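Local coordinates for aclacinomycin-N/aclacinomycin-A oxidase (Streptomyces galilaeus, PDB 2IPI), which oxidises the terminal sugar of aclacinomycins in two successive oxygen-dependent steps, converting aclacinomycin N to A and then A to Y with a bicovalently bound FAD, at residues A386-W391 with L438-E443; V180-V185 with W209-G214. All coordinates share one frame; numbering follows the deposited sequence.

Contact 1 of 2, residues A386-W391 with L438-E443; sequences ADSQVW and LAWIRE. With AKY (methyl (2S,4R)-2-ethyl-2,5,7-trihydroxy-6,11-dioxo-4-{[2,3,6-trideoxy-4-O-{2,6-dideoxy-4-O-[(2S,6S)-6-methyl-5-oxotetrahydro-2h -pyran-2-yl]-alpha-D-lyxo-hexopyranosyl}-3-(dimethylamino)-D-ribo-hexopyranosyl]oxy}-1,2,3,4,6,11-hexahydrotetracene-1-c arboxylate), chain E.
Ser388 OG takes the backbone N-H of Val390 in a nearly straight hydrogen bond, 165° at the hydrogen; the modelled 2.5 Å from Val390 N to OG is unusually short, and its exact length is doubtful. This closes an ST turn, which follows an inverse gamma turn centred on Asp387, where Ser388 N reaches back to Ala386 O at 2.9 Å. The loop is folded so that Ser388 and Val390 both send their side chains toward the helical segment 438-443, and Trp440 receives them. Val390 CG2 sits over one face of the indole, above the pyrrole part: it is 3.4 Å from the centroid of the five-membered ring and 19° off the normal, a close CH-pi contact. CG1 rests against Trp440 CB at 3.9 Å. With chi1 at -18°, CG1 nearly eclipses the backbone N, which suggests some strain in a tightly packed side chain. Ser388 adds a looser approach, its CB lying 4.3 Å from Trp440 CE3 at an oblique angle to the ring.

The pieces belong to the substrate-binding half of a berberine-bridge-type flavoenzyme, whose seven-stranded antiparallel sheet carries helices; the loop leading into strand 391-398 is pinned to helix 434-448, which follows the adjacent strand 420-428. Trp440 also touches Ala426 of that strand and Ser297.

One residue on, Trp391 points away from the helix, and its indole lies flat along the anthracycline rings of the bound aclacinomycin Y, with ligand C15 3.3 Å above the plane and Trp391 CZ3 3.3 Å from ligand C1. Thr427 and Tyr469 hold the same ligand through their hydroxyls, while Arg442, on the helix, makes a salt bridge with Asp473.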
loop_
_atom_site.group_PDB
_atom_site.type_symbol
_atom_site.label_atom_id
_atom_site.label_comp_id
_atom_site.label_asym_id
_atom_site.label_seq_id
_atom_site.Cartn_x
_atom_site.Cartn_y
_atom_site.Cartn_z
ATOM N N ALA A 386 -23.316 -9.341 -12.557
ATOM C CA ALA A 386 -24.507 -9.608 -11.767
ATOM C C ALA A 386 -25.096 -8.365 -11.121
ATOM O O ALA A 386 -24.427 -7.422 -10.717
ATOM C CB ALA A 386 -24.223 -10.655 -10.689
ATOM N N ASP A 387 -26.430 -8.402 -11.014
ATOM C CA ASP A 387 -27.185 -7.452 -10.221
ATOM C C ASP A 387 -27.085 -7.849 -8.750
ATOM O O ASP A 387 -28.057 -8.156 -8.056
ATOM C CB ASP A 387 -28.638 -7.388 -10.680
ATOM C CG ASP A 387 -29.502 -6.415 -9.915
ATOM O OD1 ASP A 387 -29.053 -5.273 -9.672
ATOM O OD2 ASP A 387 -30.632 -6.804 -9.538
ATOM N N SER A 388 -25.840 -7.819 -8.273
ATOM C CA SER A 388 -25.511 -7.959 -6.869
ATOM C C SER A 388 -26.287 -6.939 -6.063
ATOM O O SER A 388 -26.978 -6.061 -6.609
ATOM C CB SER A 388 -24.001 -7.743 -6.682
ATOM O OG SER A 388 -23.764 -6.701 -5.736
ATOM N N GLN A 389 -26.220 -6.951 -4.727
ATOM C CA GLN A 389 -26.877 -5.754 -4.153
ATOM C C GLN A 389 -25.819 -4.807 -3.613
ATOM O O GLN A 389 -26.107 -3.888 -2.857
ATOM C CB GLN A 389 -27.938 -6.131 -3.123
ATOM C CG GLN A 389 -29.095 -5.150 -3.063
ATOM C CD GLN A 389 -30.257 -5.513 -3.979
ATOM O OE1 GLN A 389 -30.542 -6.690 -4.206
ATOM N NE2 GLN A 389 -30.914 -4.494 -4.520
ATOM N N VAL A 390 -24.565 -5.032 -4.029
ATOM C CA VAL A 390 -23.437 -4.297 -3.474
ATOM C C VAL A 390 -22.477 -3.728 -4.522
ATOM O O VAL A 390 -22.352 -4.236 -5.635
ATOM C CB VAL A 390 -22.581 -5.178 -2.537
ATOM C CG1 VAL A 390 -23.303 -6.425 -2.058
ATOM C CG2 VAL A 390 -21.289 -5.570 -3.249
ATOM N N TRP A 391 -21.792 -2.667 -4.114
ATOM C CA TRP A 391 -20.814 -1.913 -4.876
ATOM C C TRP A 391 -19.438 -2.571 -4.884
ATOM O O TRP A 391 -18.567 -2.166 -4.106
ATOM C CB TRP A 391 -20.676 -0.501 -4.289
ATOM C CG TRP A 391 -20.848 0.585 -5.301
ATOM C CD1 TRP A 391 -19.894 1.427 -5.786
ATOM C CD2 TRP A 391 -22.076 0.943 -5.952
ATOM N NE1 TRP A 391 -20.454 2.290 -6.703
ATOM C CE2 TRP A 391 -21.793 2.011 -6.821
ATOM C CE3 TRP A 391 -23.382 0.459 -5.881
ATOM C CZ2 TRP A 391 -22.766 2.610 -7.620
ATOM C CZ3 TRP A 391 -24.346 1.057 -6.677
ATOM C CH2 TRP A 391 -24.033 2.119 -7.532
ATOM N N LEU A 438 -19.991 -8.117 2.886
ATOM C CA LEU A 438 -18.960 -9.091 3.231
ATOM C C LEU A 438 -19.095 -10.367 2.405
ATOM O O LEU A 438 -18.112 -10.916 1.906
ATOM C CB LEU A 438 -19.013 -9.430 4.723
ATOM C CG LEU A 438 -18.524 -8.340 5.682
ATOM C CD1 LEU A 438 -19.152 -8.513 7.057
ATOM C CD2 LEU A 438 -17.004 -8.374 5.768
ATOM N N ALA A 439 -20.330 -10.840 2.246
ATOM C CA ALA A 439 -20.528 -12.062 1.464
ATOM C C ALA A 439 -19.982 -11.921 0.050
ATOM O O ALA A 439 -19.268 -12.776 -0.478
ATOM C CB ALA A 439 -22.011 -12.417 1.426
ATOM N N TRP A 440 -20.321 -10.814 -0.589
ATOM C CA TRP A 440 -19.895 -10.497 -1.938
ATOM C C TRP A 440 -18.388 -10.575 -2.120
ATOM O O TRP A 440 -17.888 -11.289 -2.985
ATOM C CB TRP A 440 -20.407 -9.084 -2.283
ATOM C CG TRP A 440 -19.503 -8.342 -3.220
ATOM C CD1 TRP A 440 -18.566 -7.392 -2.925
ATOM C CD2 TRP A 440 -19.470 -8.513 -4.641
ATOM N NE1 TRP A 440 -17.959 -6.968 -4.076
ATOM C CE2 TRP A 440 -18.491 -7.635 -5.142
ATOM C CE3 TRP A 440 -20.179 -9.329 -5.527
ATOM C CZ2 TRP A 440 -18.196 -7.544 -6.500
ATOM C CZ3 TRP A 440 -19.880 -9.235 -6.871
ATOM C CH2 TRP A 440 -18.901 -8.354 -7.347
ATOM N N ILE A 441 -17.638 -9.809 -1.313
ATOM C CA ILE A 441 -16.198 -9.740 -1.552
ATOM C C ILE A 441 -15.513 -11.079 -1.307
ATOM O O ILE A 441 -14.530 -11.436 -1.955
ATOM C CB ILE A 441 -15.488 -8.679 -0.679
ATOM C CG1 ILE A 441 -16.068 -8.476 0.715
ATOM C CG2 ILE A 441 -15.436 -7.353 -1.421
ATOM C CD1 ILE A 441 -15.681 -9.541 1.718
ATOM N N ARG A 442 -16.048 -11.833 -0.337
ATOM C CA ARG A 442 -15.361 -13.093 -0.054
ATOM C C ARG A 442 -15.591 -14.094 -1.177
ATOM O O ARG A 442 -14.669 -14.808 -1.564
ATOM C CB ARG A 442 -15.835 -13.663 1.282
ATOM C CG ARG A 442 -15.319 -12.898 2.484
ATOM C CD ARG A 442 -16.339 -12.992 3.620
ATOM N NE ARG A 442 -15.701 -12.628 4.880
ATOM C CZ ARG A 442 -16.272 -12.330 6.024
ATOM N NH1 ARG A 442 -17.586 -12.332 6.141
ATOM N NH2 ARG A 442 -15.507 -12.024 7.068
ATOM N N GLU A 443 -16.817 -14.136 -1.673
ATOM C CA GLU A 443 -17.187 -15.006 -2.779
ATOM C C GLU A 443 -16.368 -14.787 -4.039
ATOM O O GLU A 443 -15.899 -15.764 -4.623
ATOM C CB GLU A 443 -18.671 -14.792 -3.108
ATOM C CG GLU A 443 -19.628 -15.637 -2.283
ATOM C CD GLU A 443 -20.930 -14.908 -2.003
ATOM O OE1 GLU A 443 -21.684 -15.334 -1.092
ATOM O OE2 GLU A 443 -21.204 -13.899 -2.690
HETATM O O15 AKY E . -3.082 0.152 -4.165
HETATM C C42 AKY E . -4.073 0.880 -3.974
HETATM C C40 AKY E . -4.361 1.968 -5.037
HETATM C C38 AKY E . -5.607 2.730 -4.833
HETATM C C39 AKY E . -5.217 0.569 -2.925
HETATM C C41 AKY E . -5.811 -0.546 -2.473
HETATM O O14 AKY E . -6.054 1.662 -2.623
HETATM C C37 AKY E . -6.573 2.276 -3.795
HETATM O O13 AKY E . -7.460 3.329 -3.516
HETATM C C35 AKY E . -8.794 2.965 -3.319
HETATM C C34 AKY E . -9.694 3.343 -4.499
HETATM C C36 AKY E . -9.001 3.316 -5.749
HETATM O O11 AKY E . -10.426 4.675 -4.340
HETATM C C33 AKY E . -9.323 3.452 -1.982
HETATM O O12 AKY E . -8.528 3.075 -0.744
HETATM C C32 AKY E . -9.807 4.763 -2.006
HETATM C C31 AKY E . -10.878 4.907 -2.907
HETATM O O7 AKY E . -17.101 5.044 -4.762
HETATM C C7 AKY E . -17.917 6.044 -4.151
HETATM C C8 AKY E . -17.594 7.367 -4.728
HETATM C C9 AKY E . -18.303 7.553 -6.045
HETATM O O9 AKY E . -18.035 6.419 -6.796
HETATM C C13 AKY E . -17.843 8.825 -6.660
HETATM C C14 AKY E . -16.342 8.624 -6.874
HETATM C C20 AKY E . -19.331 5.647 -4.428
HETATM C C19 AKY E . -20.204 6.364 -5.251
HETATM C C10 AKY E . -19.746 7.711 -5.752
HETATM C C11 AKY E . -21.528 5.953 -5.410
HETATM C C18 AKY E . -22.006 4.828 -4.738
HETATM C C17 AKY E . -21.146 4.102 -3.904
HETATM C C6 AKY E . -19.827 4.519 -3.775
HETATM O O6 AKY E . -18.974 3.844 -2.975
HETATM C C12 AKY E . -23.365 4.462 -4.869
HETATM O O3 AKY E . -24.146 5.089 -5.617
HETATM C C15 AKY E . -23.854 3.360 -4.125
HETATM C C1 AKY E . -25.209 3.041 -4.199
HETATM C C2 AKY E . -25.757 1.998 -3.450
HETATM C C3 AKY E . -24.905 1.266 -2.624
HETATM C C16 AKY E . -22.992 2.628 -3.279
HETATM C C5 AKY E . -21.634 2.997 -3.167
HETATM O O5 AKY E . -20.810 2.447 -2.411
HETATM C C4 AKY E . -23.549 1.573 -2.541
HETATM O O4 AKY E . -22.784 0.826 -1.704
HETATM O O18 AKY E . -12.040 4.107 -2.639
HETATM C C45 AKY E . -16.118 4.535 -3.850
HETATM C C43 AKY E . -19.976 8.705 -4.617
HETATM O O16 AKY E . -19.860 8.371 -3.432
HETATM O O17 AKY E . -20.344 9.992 -4.883
HETATM C C44 AKY E . -21.613 10.219 -4.257
HETATM O O19 AKY E . -15.354 5.541 -3.232
HETATM C C47 AKY E . -13.966 3.211 -3.808
HETATM N N11 AKY E . -13.867 1.991 -2.986
HETATM C C52 AKY E . -13.243 0.831 -3.524
HETATM C C51 AKY E . -13.724 2.143 -1.578
HETATM C C46 AKY E . -15.217 3.562 -4.603
HETATM C C48 AKY E . -13.185 4.471 -3.434
HETATM C C49 AKY E . -14.059 5.409 -2.619
HETATM C C50 AKY E . -13.898 5.498 -1.097
#

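Contact 2 of 2, residues V180-V185 with W209-G214; sequences VEVVVV and WAHTGG
The imidazole of His211 has Val180 CG2 over one face, 4.2 Å above the plane and displaced toward the rim. Two further methyls meet the ring obliquely: Val180 CG1 is 4.2 Å from His211 ND1, and Val182 CG2 is 4.1 Å from His211 CE1. Val180 crosses the histidine at about a right angle, whereas Val182 comes from the opposite direction, its CG2 approaching CE1 obliquely. With its chi1 at 64°, Val180 places CG1 between the backbone N and the carbonyl carbon, so that both methyls reach the ring, CG2 over a face and CG1 obliquely near ND1. These are van der Waals contacts, and no hydrogen bond joins the two segments.

The polar side of the ring is held from its own helix: ND1 bonds to Leu207 O, one turn earlier in helix 205-210. This bond satisfies a buried nitrogen and fixes the rotation of the imidazole about its CB-CG bond. Val222, on the neighbouring strand 221-227, and Leu159 also touch the histidine.

Beyond the histidine the chain runs into two glycines, Gly213 and Gly214. Gly214 N makes a weak 3.2 Å bond back to Ala210 O, while Gly214 O accepts from Tyr491 OH.

On strand 177-185, Val180 and Val182 face the histidine, and the alternate residues Val183 and Val185 pack on helix 65-78. The same strand pairs through its backbone with strand 191-197, at Val194 and Ala196, and on its other side with strand 221-227. The His211 side chain is about 6 Å from the bound FAD, and strand and loop both fall within the PCMH-type FAD-binding region.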
loop_
_atom_site.group_PDB
_atom_site.type_symbol
_atom_site.label_atom_id
_atom_site.label_comp_id
_atom_site.label_asym_id
_atom_site.label_seq_id
_atom_site.Cartn_x
_atom_site.Cartn_y
_atom_site.Cartn_z
ATOM N N VAL A 180 16.058 4.479 9.465
ATOM C CA VAL A 180 14.835 4.699 10.228
ATOM C C VAL A 180 15.139 4.927 11.703
ATOM O O VAL A 180 15.978 4.229 12.276
ATOM C CB VAL A 180 13.885 3.494 10.017
ATOM C CG1 VAL A 180 14.514 2.234 10.591
ATOM C CG2 VAL A 180 12.518 3.745 10.612
ATOM N N GLU A 181 14.462 5.910 12.270
ATOM C CA GLU A 181 14.457 6.217 13.695
ATOM C C GLU A 181 13.205 5.617 14.315
ATOM O O GLU A 181 12.104 5.907 13.852
ATOM C CB GLU A 181 14.509 7.730 13.944
ATOM C CG GLU A 181 15.869 8.353 13.815
ATOM C CD GLU A 181 15.918 9.731 13.195
ATOM O OE1 GLU A 181 15.122 10.651 13.440
ATOM O OE2 GLU A 181 16.862 9.889 12.391
ATOM N N VAL A 182 13.375 4.770 15.308
ATOM C CA VAL A 182 12.324 3.951 15.898
ATOM C C VAL A 182 12.310 4.026 17.419
ATOM O O VAL A 182 13.364 4.215 18.045
ATOM C CB VAL A 182 12.499 2.467 15.509
ATOM C CG1 VAL A 182 11.185 1.710 15.659
ATOM C CG2 VAL A 182 13.017 2.335 14.084
ATOM N N VAL A 183 11.138 3.882 18.017
ATOM C CA VAL A 183 11.084 3.670 19.466
ATOM C C VAL A 183 10.724 2.190 19.678
ATOM O O VAL A 183 9.660 1.728 19.262
ATOM C CB VAL A 183 10.115 4.603 20.190
ATOM C CG1 VAL A 183 9.929 4.214 21.649
ATOM C CG2 VAL A 183 10.608 6.053 20.129
ATOM N N VAL A 184 11.645 1.487 20.314
ATOM C CA VAL A 184 11.570 0.075 20.667
ATOM C C VAL A 184 11.572 -0.130 22.182
ATOM O O VAL A 184 11.816 0.810 22.941
ATOM C CB VAL A 184 12.755 -0.656 20.031
ATOM C CG1 VAL A 184 12.663 -0.599 18.503
ATOM C CG2 VAL A 184 14.084 -0.069 20.473
ATOM N N VAL A 185 11.242 -1.338 22.644
ATOM C CA VAL A 185 11.183 -1.621 24.077
ATOM C C VAL A 185 12.102 -2.811 24.386
ATOM O O VAL A 185 12.097 -3.808 23.664
ATOM C CB VAL A 185 9.762 -1.898 24.587
ATOM C CG1 VAL A 185 9.792 -2.400 26.030
ATOM C CG2 VAL A 185 8.887 -0.654 24.470
ATOM N N TRP A 209 16.194 -3.282 7.687
ATOM C CA TRP A 209 15.657 -4.301 6.812
ATOM C C TRP A 209 14.199 -4.605 7.109
ATOM O O TRP A 209 13.354 -4.657 6.216
ATOM C CB TRP A 209 16.439 -5.594 7.034
ATOM C CG TRP A 209 16.222 -6.598 5.955
ATOM C CD1 TRP A 209 15.169 -7.404 5.666
ATOM C CD2 TRP A 209 17.231 -6.863 4.970
ATOM N NE1 TRP A 209 15.432 -8.174 4.555
ATOM C CE2 TRP A 209 16.694 -7.851 4.128
ATOM C CE3 TRP A 209 18.519 -6.370 4.732
ATOM C CZ2 TRP A 209 17.460 -8.304 3.085
ATOM C CZ3 TRP A 209 19.236 -6.873 3.656
ATOM C CH2 TRP A 209 18.715 -7.848 2.814
ATOM N N ALA A 210 13.896 -4.801 8.395
ATOM C CA ALA A 210 12.540 -5.112 8.828
ATOM C C ALA A 210 11.553 -4.037 8.384
ATOM O O ALA A 210 10.367 -4.288 8.180
ATOM C CB ALA A 210 12.501 -5.287 10.342
ATOM N N HIS A 211 12.077 -2.807 8.230
ATOM C CA HIS A 211 11.203 -1.692 7.922
ATOM C C HIS A 211 11.025 -1.514 6.417
ATOM O O HIS A 211 10.317 -0.594 6.029
ATOM C CB HIS A 211 11.717 -0.420 8.615
ATOM C CG HIS A 211 11.272 -0.429 10.071
ATOM N ND1 HIS A 211 11.993 -1.066 11.067
ATOM C CD2 HIS A 211 10.199 0.126 10.666
ATOM C CE1 HIS A 211 11.365 -0.909 12.221
ATOM N NE2 HIS A 211 10.266 -0.183 12.015
ATOM N N THR A 212 11.641 -2.384 5.613
ATOM C CA THR A 212 11.485 -2.237 4.163
ATOM C C THR A 212 10.405 -3.171 3.608
ATOM O O THR A 212 10.503 -3.656 2.477
ATOM C CB THR A 212 12.821 -2.446 3.430
ATOM O OG1 THR A 212 12.649 -2.237 2.017
ATOM C CG2 THR A 212 13.338 -3.868 3.547
ATOM N N GLY A 213 9.346 -3.414 4.371
ATOM C CA GLY A 213 8.167 -4.057 3.875
ATOM C C GLY A 213 7.773 -5.194 4.809
ATOM O O GLY A 213 7.284 -6.129 4.215
ATOM N N GLY A 214 8.025 -5.084 6.093
ATOM C CA GLY A 214 7.600 -5.968 7.156
ATOM C C GLY A 214 6.220 -5.603 7.653
ATOM O O GLY A 214 5.499 -6.368 8.307
#

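In the fold
Contacts 1 and 2 lie on opposite sides of the chain's centre, with centres 38 Å apart and nearest atoms about 22 Å apart, and they share no helix or strand. Both are buried, yet contact 2 belongs to the five-stranded sheet region that binds FAD, while contact 1 belongs to the seven-stranded region that binds the aclacinomycin. Each sets aliphatic methyls against one aromatic side chain from a helix or its end. The methyl in contact 1 lies over the five-membered ring of an indole, in CH-pi contact, with the loop shaped by its own turns; in contact 2 a strand offers valines to an imidazole, whose nitrogen is anchored to its own helix.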